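Local atomic coordinates of periplasmic binding protein/LacI transcriptional regulator (Clostridium phytofermentans, PDB entry 3BRS), a protein that probably binds a sugar outside the cell and hands it to a membrane transporter, as periplasmic binding proteins of this family do. Residues A[7-12]-A[39-44]; A[68-73]-A[92-97]; A[30-35]-A[249-254]; A[57-62]-A[80-85]; A[19-24]-A[242-247]. All coordinates share one frame; numbering follows the deposited sequence.

Interactions 1 to 4 lie in one lobe of the protein, and interaction 5 lies where that lobe meets the other. Interactions 1 and 2 join neighbouring strands of the same parallel sheet. Interaction 2 is buried and its side chains are almost all apolar. Interaction 1 reaches the edge strand 39-42 and adds charged and aromatic groups. Interactions 3 and 4 are partly buried helix contacts on opposite faces of this sheet, about 22 Å apart between centres. Both are apolar with exposed rims. Interactions 3 and 5 hold the same two helices, 20-36 and 246-262. Interaction 5 is the more buried and includes an amide, Gln-244, bonded to Thr-111, probably in a second crossing chain.

Interaction 1. Residues A[7-12]-A[39-44]; sequences YMICIP and KLEFMA
Main-chain hydrogen bonds join the parallel strands 7-11 and 39-42 of a beta-alpha-beta unit whose helix is 20-36. Strand 39-42 is the sheet edge. Met-8 N gives to Lys-39 O at 2.9 Å and Cys-10 N to Glu-41 O at 2.7 Å. Met-8 O and Cys-10 O accept from Glu-41 N and Met-43 N. All four donors arrive nearly along the C=O axis. The polar side chains gather round Tyr-7. Its CG is anti to the backbone N (chi1 177°), so the ring runs alongside Lys-39. Lys-39 NZ sits over the ring face, 4.0 Å from the centroid of Tyr-7, a cation-pi contact. At the ring edge Tyr-7 OH gives a very short hydrogen bond of 2.4 Å to Glu-41 OE1, from 56° above the carboxylate plane. Among apolar contacts, Cys-10 CB lies 3.4 Å from Phe-42 CD1, with the Cys-10 sulfur oblique to that ring. On the sheet face that carries Tyr-7, Ile-9 CG2 meets CG of Met-43, just after the strand, at 3.8 Å. The cation over its ring would probably make the Tyr-7 hydroxyl a stronger donor, consistent with its very short bond. Arg-64, salt-bridged to Glu-41 OE1, would help keep Glu-41 charged.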
# COMPACT_ATOMS: atom_id res chain seq x y z
N TYR A 7 10.72 -13.03 -20.21
CA TYR A 7 10.91 -11.59 -20.02
C TYR A 7 9.64 -10.98 -19.31
O TYR A 7 8.53 -11.00 -19.85
CB TYR A 7 11.27 -10.91 -21.36
CG TYR A 7 11.44 -9.41 -21.41
CD1 TYR A 7 11.04 -8.68 -22.60
CD2 TYR A 7 11.99 -8.68 -20.30
CE1 TYR A 7 11.12 -7.30 -22.68
CE2 TYR A 7 12.10 -7.26 -20.35
CZ TYR A 7 11.66 -6.58 -21.57
OH TYR A 7 11.77 -5.20 -21.67
N MET A 8 9.87 -10.45 -18.10
CA MET A 8 8.82 -9.90 -17.21
C MET A 8 9.14 -8.44 -16.89
O MET A 8 10.28 -8.06 -16.71
CB MET A 8 8.75 -10.67 -15.88
CG MET A 8 8.44 -12.20 -15.97
SD MET A 8 7.67 -12.90 -14.45
CE MET A 8 7.61 -14.59 -15.01
N ILE A 9 8.13 -7.58 -16.89
CA ILE A 9 8.45 -6.17 -16.52
C ILE A 9 7.61 -5.83 -15.32
O ILE A 9 6.40 -6.01 -15.37
CB ILE A 9 8.13 -5.21 -17.70
CG1 ILE A 9 9.13 -5.43 -18.85
CG2 ILE A 9 8.13 -3.68 -17.20
CD1 ILE A 9 8.70 -4.57 -20.20
N CYS A 10 8.26 -5.39 -14.24
CA CYS A 10 7.54 -5.01 -13.01
C CYS A 10 7.28 -3.50 -12.97
O CYS A 10 8.22 -2.70 -13.23
CB CYS A 10 8.38 -5.43 -11.77
SG CYS A 10 7.45 -4.93 -10.31
N ILE A 11 6.05 -3.08 -12.66
CA ILE A 11 5.70 -1.64 -12.68
C ILE A 11 5.15 -1.31 -11.35
O ILE A 11 3.95 -1.41 -11.16
CB ILE A 11 4.71 -1.24 -13.79
CG1 ILE A 11 5.16 -1.79 -15.16
CG2 ILE A 11 4.40 0.28 -13.78
CD1 ILE A 11 4.15 -1.46 -16.33
N PRO A 12 6.02 -1.01 -10.38
CA PRO A 12 5.49 -0.59 -9.06
C PRO A 12 4.81 0.79 -9.13
O PRO A 12 4.73 1.39 -10.20
CB PRO A 12 6.71 -0.56 -8.17
CG PRO A 12 7.89 -1.16 -9.00
CD PRO A 12 7.48 -1.01 -10.44
N LYS A 39 14.41 -12.87 -17.01
CA LYS A 39 14.82 -11.51 -17.29
C LYS A 39 13.76 -10.54 -16.74
O LYS A 39 12.66 -10.59 -17.19
CB LYS A 39 15.07 -11.29 -18.79
CG LYS A 39 15.32 -9.85 -19.16
CD LYS A 39 15.99 -9.70 -20.53
CE LYS A 39 15.77 -8.28 -21.10
NZ LYS A 39 15.44 -8.26 -22.59
N LEU A 40 14.11 -9.65 -15.81
CA LEU A 40 13.14 -8.77 -15.09
C LEU A 40 13.62 -7.31 -15.19
O LEU A 40 14.73 -6.98 -14.73
CB LEU A 40 13.08 -9.12 -13.60
CG LEU A 40 11.78 -9.09 -12.74
CD1 LEU A 40 12.11 -8.86 -11.27
CD2 LEU A 40 10.58 -8.21 -13.21
N GLU A 41 12.79 -6.45 -15.79
CA GLU A 41 13.05 -5.01 -15.73
C GLU A 41 12.00 -4.33 -14.76
O GLU A 41 10.90 -4.88 -14.56
CB GLU A 41 13.10 -4.40 -17.16
CG GLU A 41 14.25 -4.92 -18.16
CD GLU A 41 14.08 -4.41 -19.66
OE1 GLU A 41 12.96 -3.93 -20.07
OE2 GLU A 41 15.12 -4.47 -20.46
N PHE A 42 12.36 -3.19 -14.12
CA PHE A 42 11.43 -2.28 -13.39
C PHE A 42 11.24 -0.91 -14.06
O PHE A 42 12.17 -0.38 -14.67
CB PHE A 42 11.96 -2.07 -12.00
CG PHE A 42 12.07 -3.33 -11.22
CD1 PHE A 42 10.98 -3.77 -10.43
CD2 PHE A 42 13.20 -4.12 -11.29
CE1 PHE A 42 11.05 -5.00 -9.65
CE2 PHE A 42 13.26 -5.36 -10.54
CZ PHE A 42 12.15 -5.78 -9.73
N MET A 43 10.03 -0.40 -14.05
CA MET A 43 9.71 0.88 -14.65
C MET A 43 8.72 1.45 -13.61
O MET A 43 7.92 0.70 -13.14
CB MET A 43 8.96 0.72 -16.01
CG MET A 43 9.68 -0.17 -17.11
SD MET A 43 8.78 -0.20 -18.70
CE MET A 43 8.62 1.44 -19.39
N ALA A 44 8.78 2.75 -13.25
CA ALA A 44 7.88 3.28 -12.23
C ALA A 44 7.96 4.77 -12.41
O ALA A 44 9.00 5.29 -12.88
CB ALA A 44 8.33 2.85 -10.78

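Interaction 2. Residues A[68-73]-A[92-97]; sequences VILLAA and KLIVID
Four main-chain hydrogen bonds tie strand 68-71 to strand 92-96. Ile-69 N gives to Lys-92 O at 2.8 Å and Leu-71 N gives to Ile-94 O at 2.9 Å, both nearly along the C=O axis. Ile-69 O and Leu-71 O accept from Ile-94 N and Ile-96 N. The last differs at the acceptor: Ile-96 N stands 47° above the carbonyl plane of Leu-71. CA-H...O contacts fill in between, such as Leu-70 CA to Ile-94 O at 3.3 Å. The side-chain contacts are apolar on both faces. On one face Leu-70 and Ile-94 lie side by side, with Leu-70 CG 4.1 Å from Ile-94 CB. Val-68 CG1 meets Ile-94 CG1 too. Helix 246-262 covers this face. On the other face Leu-93 CD1 reaches across to Leu-71 CB at 3.9 Å and also touches Ile-69 CG2. Helix 51-63 packs on Ile-69 and Leu-71. At the C-terminal end Ile-96 CG1 takes the crowded place between its backbone N and carbonyl carbon (chi1 46°). That sets CG1 3.4 Å from Leu-71 O. The beta-alpha-beta unit 68-71, 80-83, 92-96 belongs to a Rossmann-like layered sheet, as in the lobes of type I periplasmic binding proteins.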
# COMPACT_ATOMS: atom_id res chain seq x y z
N VAL A 68 5.14 -11.06 -19.44
CA VAL A 68 4.34 -10.76 -18.23
C VAL A 68 4.56 -9.33 -17.84
O VAL A 68 5.68 -8.85 -17.92
CB VAL A 68 4.79 -11.61 -16.99
CG1 VAL A 68 3.95 -11.24 -15.73
CG2 VAL A 68 4.70 -13.14 -17.26
N ILE A 69 3.52 -8.65 -17.38
CA ILE A 69 3.77 -7.36 -16.73
C ILE A 69 3.21 -7.51 -15.33
O ILE A 69 2.07 -8.00 -15.18
CB ILE A 69 2.98 -6.27 -17.48
CG1 ILE A 69 3.79 -5.72 -18.66
CG2 ILE A 69 2.43 -5.18 -16.49
CD1 ILE A 69 2.83 -4.98 -19.75
N LEU A 70 3.98 -7.14 -14.30
CA LEU A 70 3.44 -7.12 -12.93
C LEU A 70 3.11 -5.67 -12.57
O LEU A 70 3.97 -4.82 -12.74
CB LEU A 70 4.45 -7.64 -11.88
CG LEU A 70 4.96 -9.04 -12.14
CD1 LEU A 70 6.04 -9.03 -13.20
CD2 LEU A 70 5.51 -9.45 -10.85
N LEU A 71 1.94 -5.37 -12.01
CA LEU A 71 1.55 -4.00 -12.02
C LEU A 71 0.95 -3.70 -10.71
O LEU A 71 0.06 -4.44 -10.29
CB LEU A 71 0.53 -3.76 -13.16
CG LEU A 71 -0.19 -2.42 -13.15
CD1 LEU A 71 0.79 -1.21 -13.29
CD2 LEU A 71 -1.27 -2.44 -14.26
N ALA A 72 1.42 -2.61 -10.07
CA ALA A 72 0.74 -2.10 -8.84
C ALA A 72 -0.01 -0.88 -9.36
O ALA A 72 0.61 0.06 -9.86
CB ALA A 72 1.72 -1.78 -7.72
N ALA A 73 -1.36 -0.98 -9.41
CA ALA A 73 -2.15 -0.00 -10.19
C ALA A 73 -2.19 1.29 -9.40
O ALA A 73 -2.73 1.38 -8.27
CB ALA A 73 -3.54 -0.53 -10.39
N LYS A 92 0.64 -11.59 -20.11
CA LYS A 92 0.05 -11.97 -18.83
C LYS A 92 0.07 -10.77 -17.86
O LYS A 92 1.07 -10.04 -17.78
CB LYS A 92 0.94 -13.12 -18.25
CG LYS A 92 0.96 -14.41 -19.07
CD LYS A 92 -0.35 -15.17 -18.86
CE LYS A 92 -1.10 -15.45 -20.15
NZ LYS A 92 -0.43 -16.53 -20.90
N LEU A 93 -1.01 -10.53 -17.12
CA LEU A 93 -1.03 -9.50 -16.15
C LEU A 93 -1.10 -10.12 -14.76
O LEU A 93 -2.10 -10.78 -14.44
CB LEU A 93 -2.23 -8.57 -16.37
CG LEU A 93 -2.47 -7.43 -15.39
CD1 LEU A 93 -1.22 -6.52 -15.20
CD2 LEU A 93 -3.60 -6.65 -15.93
N ILE A 94 -0.09 -9.89 -13.93
CA ILE A 94 -0.17 -10.05 -12.45
C ILE A 94 -0.39 -8.72 -11.79
O ILE A 94 0.35 -7.74 -12.02
CB ILE A 94 1.16 -10.65 -11.83
CG1 ILE A 94 1.52 -11.87 -12.55
CG2 ILE A 94 1.10 -10.96 -10.27
CD1 ILE A 94 0.36 -12.73 -12.79
N VAL A 95 -1.44 -8.61 -10.99
CA VAL A 95 -1.56 -7.41 -10.18
C VAL A 95 -0.87 -7.64 -8.82
O VAL A 95 -1.12 -8.62 -8.19
CB VAL A 95 -2.92 -6.90 -10.07
CG1 VAL A 95 -2.99 -5.96 -8.86
CG2 VAL A 95 -3.30 -6.15 -11.40
N ILE A 96 0.07 -6.75 -8.43
CA ILE A 96 0.71 -6.84 -7.13
C ILE A 96 0.32 -5.62 -6.21
O ILE A 96 0.20 -4.47 -6.66
CB ILE A 96 2.19 -6.84 -7.32
CG1 ILE A 96 2.53 -5.73 -8.30
CG2 ILE A 96 2.73 -8.28 -7.66
CD1 ILE A 96 3.99 -5.26 -8.19
N ASP A 97 0.11 -5.86 -4.92
CA ASP A 97 -0.25 -4.76 -3.99
C ASP A 97 -1.60 -4.10 -4.19
O ASP A 97 -2.38 -4.13 -3.28
CB ASP A 97 0.87 -3.73 -3.99
CG ASP A 97 0.57 -2.52 -3.10
OD1 ASP A 97 0.27 -2.72 -1.93
OD2 ASP A 97 0.62 -1.38 -3.55

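Interaction 3. Residues A[30-35]-A[249-254]; sequences QMAAKE and IGYLGV
Tyr-251 has CG anti to the backbone N (chi1 -172°), and this swings its ring across to segment 30-35. Val-254 has CG1 anti to its backbone N (chi1 179°), which brings that methyl over Ala-32 and Ala-33. Between the two sits Ala-32, which points toward helix 246-262. Its methyl lies over one face of the Tyr-251 ring, offset toward the rim. Ala-32 CB is 3.9 Å from the centroid of the Tyr-251 ring, a CH-pi contact. The same methyl is 3.6 Å from Tyr-251 O and 3.7 Å from Val-254 CB, so three groups of helix 246-262 meet this one methyl. Val-254 CG1 also reaches Ala-33 N at 4.1 Å. Met-31 comes to the ring from another side. Its CG lies in the ring plane at the edge, 4.0 Å from Tyr-251 CE2. Beyond the ring tip, Glu-35 CG is 3.7 Å from Tyr-251 OH. Glu-35 touches here through its aliphatic carbon. Met-31 and Glu-35 are exposed, while Ala-32 and Val-254 are buried. The small alanine lets the helix segments come to 8.0 Å between axes, crossing at -38°. Helices 20-36 and 246-262 lie next to each other on one face of the parallel sheet. This is one of the two helical layers of a three-layer alpha/beta lobe of the type I periplasmic binding protein fold.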
# COMPACT_ATOMS: atom_id res chain seq x y z
N GLN A 30 13.20 -9.61 -7.51
CA GLN A 30 14.52 -9.90 -8.06
C GLN A 30 15.10 -11.19 -7.49
O GLN A 30 15.88 -11.84 -8.20
CB GLN A 30 15.51 -8.80 -7.75
CG GLN A 30 15.17 -7.43 -8.27
CD GLN A 30 16.22 -6.46 -7.77
OE1 GLN A 30 16.81 -6.63 -6.69
NE2 GLN A 30 16.47 -5.43 -8.56
N MET A 31 14.73 -11.58 -6.26
CA MET A 31 15.16 -12.91 -5.77
C MET A 31 14.47 -14.09 -6.49
O MET A 31 15.11 -15.04 -6.95
CB MET A 31 14.91 -13.05 -4.29
CG MET A 31 15.20 -14.46 -3.82
SD MET A 31 16.86 -14.46 -3.20
CE MET A 31 16.50 -14.64 -1.44
N ALA A 32 13.16 -14.04 -6.59
CA ALA A 32 12.48 -14.97 -7.52
C ALA A 32 13.10 -15.01 -8.97
O ALA A 32 13.33 -16.11 -9.49
CB ALA A 32 10.97 -14.74 -7.56
N ALA A 33 13.35 -13.86 -9.63
CA ALA A 33 13.93 -13.85 -11.00
C ALA A 33 15.29 -14.50 -11.06
O ALA A 33 15.69 -15.09 -12.09
CB ALA A 33 14.07 -12.40 -11.56
N LYS A 34 16.05 -14.27 -9.99
CA LYS A 34 17.34 -14.93 -9.78
C LYS A 34 17.10 -16.43 -9.71
O LYS A 34 17.71 -17.21 -10.41
CB LYS A 34 17.99 -14.41 -8.48
CG LYS A 34 19.13 -15.27 -7.87
CD LYS A 34 20.00 -14.35 -7.00
CE LYS A 34 21.00 -15.11 -6.15
NZ LYS A 34 22.22 -14.24 -5.91
N GLU A 35 16.16 -16.84 -8.86
CA GLU A 35 15.99 -18.25 -8.51
C GLU A 35 15.47 -19.02 -9.70
O GLU A 35 15.77 -20.21 -9.86
CB GLU A 35 15.03 -18.34 -7.31
CG GLU A 35 14.11 -19.57 -7.23
CD GLU A 35 14.76 -20.80 -6.60
OE1 GLU A 35 15.93 -20.70 -6.13
OE2 GLU A 35 14.10 -21.88 -6.59
N ILE A 249 5.03 -10.47 -1.51
CA ILE A 249 4.27 -9.98 -2.68
C ILE A 249 5.05 -10.04 -3.96
O ILE A 249 4.49 -10.45 -5.02
CB ILE A 249 3.73 -8.55 -2.49
CG1 ILE A 249 2.60 -8.60 -1.47
CG2 ILE A 249 3.10 -7.98 -3.86
CD1 ILE A 249 2.38 -7.27 -0.66
N GLY A 250 6.31 -9.59 -3.91
CA GLY A 250 7.15 -9.56 -5.12
C GLY A 250 7.60 -10.94 -5.55
O GLY A 250 7.61 -11.24 -6.73
N TYR A 251 8.05 -11.74 -4.58
CA TYR A 251 8.49 -13.06 -4.81
C TYR A 251 7.37 -13.86 -5.54
O TYR A 251 7.55 -14.36 -6.66
CB TYR A 251 9.00 -13.68 -3.45
CG TYR A 251 9.66 -15.01 -3.68
CD1 TYR A 251 8.91 -16.15 -3.94
CD2 TYR A 251 11.04 -15.10 -3.73
CE1 TYR A 251 9.54 -17.38 -4.25
CE2 TYR A 251 11.70 -16.31 -4.04
CZ TYR A 251 10.96 -17.44 -4.30
OH TYR A 251 11.67 -18.60 -4.57
N LEU A 252 6.21 -13.95 -4.91
CA LEU A 252 5.11 -14.72 -5.42
C LEU A 252 4.62 -14.22 -6.76
O LEU A 252 4.18 -15.01 -7.59
CB LEU A 252 3.90 -14.71 -4.42
CG LEU A 252 4.15 -15.16 -2.95
CD1 LEU A 252 2.90 -15.05 -2.01
CD2 LEU A 252 4.82 -16.53 -2.80
N GLY A 253 4.64 -12.90 -6.99
CA GLY A 253 4.07 -12.34 -8.22
C GLY A 253 4.88 -13.00 -9.34
O GLY A 253 4.36 -13.53 -10.34
N VAL A 254 6.18 -12.98 -9.17
CA VAL A 254 7.08 -13.58 -10.19
C VAL A 254 6.87 -15.09 -10.34
O VAL A 254 6.41 -15.59 -11.39
CB VAL A 254 8.59 -13.25 -9.98
CG1 VAL A 254 9.47 -13.94 -11.07
CG2 VAL A 254 8.79 -11.74 -10.08

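Interaction 4. Residues A[57-62]-A[80-85]; sequences LIEEAI and YDAAKE
Among the polar atoms that meet the other segment, Ala-82 O takes one rather long hydrogen bond, from Glu-85 N at 3.2 Å, and two isoleucine side chains of segment 57-62 lie against it. The setting is a Rossmann-like alpha/beta lobe. Helix 51-63 leads into strand 68-71 and helix 80-83 follows it, and both rest on the same face of the sheet. Ile-58 and Ile-62, one turn apart, point toward segment 80-85. Ile-58 CG2 comes within 3.9 Å of Ala-82 O and 4.2 Å of Ala-82 CB. The other branch of Ile-58 ends near Ala-83, with CD1 4.4 Å from Ala-83 CB. Ile-58 and Ala-83 both continue onto Leu-71 of the sheet. In Ile-62, CG1 is anti to the carbonyl carbon (chi1 -67°), and the extended branch carries CD1 to segment 80-85. Further out the contact is looser. Glu-59 touches Ala-82 CB through its CG alone. Glu-85 starts toward the helix, then bends at chi2 (-61°) so that its carboxylate leads away. Its CB and backbone carbon face the isoleucine, and the side chains cross obliquely. Ile-62 CD1 ends 3.9 Å from Glu-85 CB and 4.3 Å from Ala-82 O.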
# COMPACT_ATOMS: atom_id res chain seq x y z
N LEU A 57 4.03 4.44 -19.03
CA LEU A 57 5.03 3.35 -18.77
C LEU A 57 4.44 1.98 -19.08
O LEU A 57 5.10 1.10 -19.62
CB LEU A 57 5.38 3.38 -17.31
CG LEU A 57 6.31 4.55 -16.86
CD1 LEU A 57 6.59 4.52 -15.36
CD2 LEU A 57 7.66 4.60 -17.60
N ILE A 58 3.15 1.75 -18.77
CA ILE A 58 2.52 0.52 -19.25
C ILE A 58 2.48 0.46 -20.75
O ILE A 58 2.80 -0.56 -21.30
CB ILE A 58 1.06 0.41 -18.74
CG1 ILE A 58 1.03 0.27 -17.20
CG2 ILE A 58 0.28 -0.66 -19.51
CD1 ILE A 58 -0.34 0.78 -16.51
N GLU A 59 2.05 1.53 -21.42
CA GLU A 59 2.05 1.49 -22.86
C GLU A 59 3.49 1.10 -23.39
O GLU A 59 3.65 0.21 -24.29
CB GLU A 59 1.55 2.83 -23.42
CG GLU A 59 0.06 3.14 -23.21
CD GLU A 59 -0.33 4.64 -23.60
OE1 GLU A 59 -0.85 5.42 -22.72
OE2 GLU A 59 -0.09 5.01 -24.79
N GLU A 60 4.52 1.78 -22.85
CA GLU A 60 5.93 1.53 -23.15
C GLU A 60 6.29 0.05 -22.84
O GLU A 60 7.07 -0.59 -23.59
CB GLU A 60 6.85 2.48 -22.34
CG GLU A 60 6.90 3.97 -22.81
CD GLU A 60 7.57 4.99 -21.77
OE1 GLU A 60 8.40 4.54 -20.91
OE2 GLU A 60 7.26 6.23 -21.83
N ALA A 61 5.78 -0.48 -21.72
CA ALA A 61 6.01 -1.88 -21.27
C ALA A 61 5.53 -2.85 -22.36
O ALA A 61 6.24 -3.73 -22.82
CB ALA A 61 5.22 -2.17 -19.88
N ILE A 62 4.30 -2.62 -22.81
CA ILE A 62 3.66 -3.40 -23.86
C ILE A 62 4.47 -3.40 -25.15
O ILE A 62 4.63 -4.46 -25.73
CB ILE A 62 2.26 -2.86 -24.19
CG1 ILE A 62 1.29 -3.06 -22.99
CG2 ILE A 62 1.71 -3.50 -25.54
CD1 ILE A 62 0.08 -2.17 -23.12
N TYR A 80 -6.62 1.19 -15.74
CA TYR A 80 -7.22 0.34 -16.72
C TYR A 80 -7.17 1.10 -18.05
O TYR A 80 -7.11 0.50 -19.06
CB TYR A 80 -8.66 0.04 -16.28
CG TYR A 80 -9.53 -0.65 -17.34
CD1 TYR A 80 -9.60 -2.02 -17.40
CD2 TYR A 80 -10.33 0.10 -18.25
CE1 TYR A 80 -10.37 -2.71 -18.35
CE2 TYR A 80 -11.15 -0.60 -19.23
CZ TYR A 80 -11.13 -1.99 -19.26
OH TYR A 80 -11.86 -2.69 -20.16
N ASP A 81 -7.20 2.42 -18.05
CA ASP A 81 -7.17 3.08 -19.36
C ASP A 81 -5.99 2.58 -20.18
O ASP A 81 -5.98 2.69 -21.42
CB ASP A 81 -7.07 4.61 -19.21
CG ASP A 81 -8.34 5.21 -18.62
OD1 ASP A 81 -9.40 4.56 -18.79
OD2 ASP A 81 -8.30 6.29 -17.98
N ALA A 82 -4.96 2.09 -19.51
CA ALA A 82 -3.78 1.73 -20.24
C ALA A 82 -3.63 0.25 -20.06
O ALA A 82 -3.26 -0.44 -21.02
CB ALA A 82 -2.56 2.49 -19.75
N ALA A 83 -3.91 -0.25 -18.86
CA ALA A 83 -3.76 -1.72 -18.63
C ALA A 83 -4.77 -2.64 -19.36
O ALA A 83 -4.50 -3.86 -19.51
CB ALA A 83 -3.63 -2.07 -17.16
N LYS A 84 -5.86 -2.06 -19.88
CA LYS A 84 -6.83 -2.80 -20.68
C LYS A 84 -6.20 -3.31 -21.97
O LYS A 84 -6.71 -4.28 -22.56
CB LYS A 84 -8.04 -1.91 -21.04
CG LYS A 84 -7.72 -0.77 -21.89
CD LYS A 84 -8.99 0.04 -22.10
CE LYS A 84 -8.94 0.66 -23.45
NZ LYS A 84 -9.42 2.09 -23.45
N GLU A 85 -5.10 -2.71 -22.40
CA GLU A 85 -4.37 -3.07 -23.66
C GLU A 85 -3.38 -4.19 -23.46
O GLU A 85 -2.88 -4.71 -24.43
CB GLU A 85 -3.62 -1.85 -24.17
CG GLU A 85 -4.46 -0.59 -24.39
CD GLU A 85 -5.57 -0.81 -25.46
OE1 GLU A 85 -5.52 -1.86 -26.14
OE2 GLU A 85 -6.47 0.06 -25.62

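Interaction 5. Residues A[19-24]-A[242-247]; sequences SDFWSV and VVQKPF
Phe-21 and Pro-246 form the buried half of this contact. Phe-21 has CG anti to the backbone N (chi1 -174°), so its ring turns toward segment 242-247. Pro-246 CB lies over one face of that ring, 4.0 Å from the Phe-21 centroid, a CH-pi contact offset toward the rim. The same carbon is 3.6 Å from Phe-21 O. The amide of Gln-244 stands by the ring as well, with its plane 24° from the ring plane. Gln-244 OE1 is 3.6 Å from Phe-21 CE2 but has its hydrogen bond with Thr-111 OG1. Segment 242-247 is one of the crossings between the two lobes of a type I periplasmic binding protein. It leaves strand 240-243 in one sheet and enters helix 246-262 beside the other. The bond to Thr-111 probably links it to a second crossing chain. Helix 20-36 starts here, with Ser-19 as N-cap: its OG accepts from Trp-22 N at 3.1 Å. The other half of the contact is partly open to solvent. It is still close at Val-24 CG1, which lies 3.4 Å from Phe-247 N, 3.5 Å from Phe-247 CB and 3.6 Å from Pro-246 CG. It is looser at the partly exposed Phe-247 ring. Phe-247 crosses Val-24 at about a right angle, and its ring lies obliquely by Val-24 O.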
# COMPACT_ATOMS: atom_id res chain seq x y z
N SER A 19 11.56 4.23 0.69
CA SER A 19 10.36 3.41 0.98
C SER A 19 10.74 1.95 1.34
O SER A 19 11.39 1.26 0.59
CB SER A 19 9.38 3.44 -0.18
OG SER A 19 8.46 2.39 -0.06
N ASP A 20 10.35 1.47 2.48
CA ASP A 20 10.78 0.19 2.82
C ASP A 20 9.82 -0.85 2.24
O ASP A 20 10.18 -2.00 2.11
CB ASP A 20 10.98 0.09 4.33
CG ASP A 20 11.35 -1.25 4.75
OD1 ASP A 20 10.52 -2.16 4.58
OD2 ASP A 20 12.48 -1.43 5.26
N PHE A 21 8.60 -0.45 1.87
CA PHE A 21 7.70 -1.36 1.14
C PHE A 21 8.20 -1.58 -0.30
O PHE A 21 8.33 -2.71 -0.74
CB PHE A 21 6.28 -0.82 1.04
CG PHE A 21 5.30 -1.79 0.43
CD1 PHE A 21 5.01 -1.75 -0.92
CD2 PHE A 21 4.64 -2.72 1.24
CE1 PHE A 21 4.12 -2.69 -1.49
CE2 PHE A 21 3.74 -3.62 0.67
CZ PHE A 21 3.47 -3.57 -0.69
N TRP A 22 8.39 -0.50 -1.04
CA TRP A 22 8.73 -0.65 -2.43
C TRP A 22 10.08 -1.25 -2.56
O TRP A 22 10.33 -2.04 -3.48
CB TRP A 22 8.55 0.66 -3.29
CG TRP A 22 7.04 1.01 -3.33
CD1 TRP A 22 6.43 2.04 -2.68
CD2 TRP A 22 5.98 0.24 -3.93
NE1 TRP A 22 5.08 2.01 -2.86
CE2 TRP A 22 4.75 0.91 -3.63
CE3 TRP A 22 5.93 -0.92 -4.71
CZ2 TRP A 22 3.50 0.45 -4.07
CZ3 TRP A 22 4.67 -1.38 -5.17
CH2 TRP A 22 3.47 -0.70 -4.81
N SER A 23 10.97 -0.93 -1.63
CA SER A 23 12.34 -1.48 -1.70
C SER A 23 12.35 -2.97 -1.54
O SER A 23 13.08 -3.62 -2.22
CB SER A 23 13.28 -0.86 -0.65
OG SER A 23 13.39 0.54 -0.87
N VAL A 24 11.64 -3.50 -0.57
CA VAL A 24 11.67 -4.92 -0.29
C VAL A 24 10.90 -5.78 -1.31
O VAL A 24 11.31 -6.90 -1.64
CB VAL A 24 11.18 -5.14 1.12
CG1 VAL A 24 10.87 -6.59 1.40
CG2 VAL A 24 12.26 -4.61 2.12
N VAL A 242 0.35 -2.56 11.96
CA VAL A 242 0.11 -3.67 11.07
C VAL A 242 1.29 -3.65 10.04
O VAL A 242 1.63 -2.63 9.45
CB VAL A 242 -1.28 -3.66 10.38
CG1 VAL A 242 -1.43 -4.93 9.55
CG2 VAL A 242 -2.44 -3.62 11.42
N VAL A 243 1.94 -4.78 9.88
CA VAL A 243 3.16 -4.90 9.08
C VAL A 243 2.79 -5.82 7.94
O VAL A 243 2.10 -6.83 8.19
CB VAL A 243 4.19 -5.61 10.02
CG1 VAL A 243 5.27 -6.24 9.24
CG2 VAL A 243 4.69 -4.65 11.02
N GLN A 244 3.19 -5.51 6.70
CA GLN A 244 2.85 -6.38 5.59
C GLN A 244 4.03 -7.29 5.27
O GLN A 244 5.00 -7.31 6.04
CB GLN A 244 2.49 -5.56 4.33
CG GLN A 244 1.40 -4.54 4.62
CD GLN A 244 1.18 -3.67 3.46
OE1 GLN A 244 0.60 -4.09 2.47
NE2 GLN A 244 1.69 -2.44 3.53
N LYS A 245 3.94 -8.01 4.15
CA LYS A 245 5.01 -8.89 3.67
C LYS A 245 5.47 -8.58 2.22
O LYS A 245 5.33 -9.39 1.30
CB LYS A 245 4.66 -10.38 3.91
CG LYS A 245 4.72 -10.73 5.39
CD LYS A 245 4.38 -12.18 5.70
CE LYS A 245 3.53 -12.26 7.03
NZ LYS A 245 2.76 -13.55 7.36
N PRO A 246 6.05 -7.39 2.01
CA PRO A 246 6.30 -6.98 0.63
C PRO A 246 7.25 -7.90 -0.05
O PRO A 246 7.13 -8.10 -1.26
CB PRO A 246 6.91 -5.60 0.79
CG PRO A 246 7.50 -5.64 2.16
CD PRO A 246 6.47 -6.33 2.94
N PHE A 247 8.18 -8.51 0.70
CA PHE A 247 9.10 -9.44 0.06
C PHE A 247 8.28 -10.56 -0.63
O PHE A 247 8.47 -10.86 -1.85
CB PHE A 247 10.09 -10.02 1.11
CG PHE A 247 11.19 -10.77 0.49
CD1 PHE A 247 11.04 -12.14 0.23
CD2 PHE A 247 12.37 -10.11 0.07
CE1 PHE A 247 12.10 -12.87 -0.42
CE2 PHE A 247 13.42 -10.83 -0.58
CZ PHE A 247 13.28 -12.19 -0.82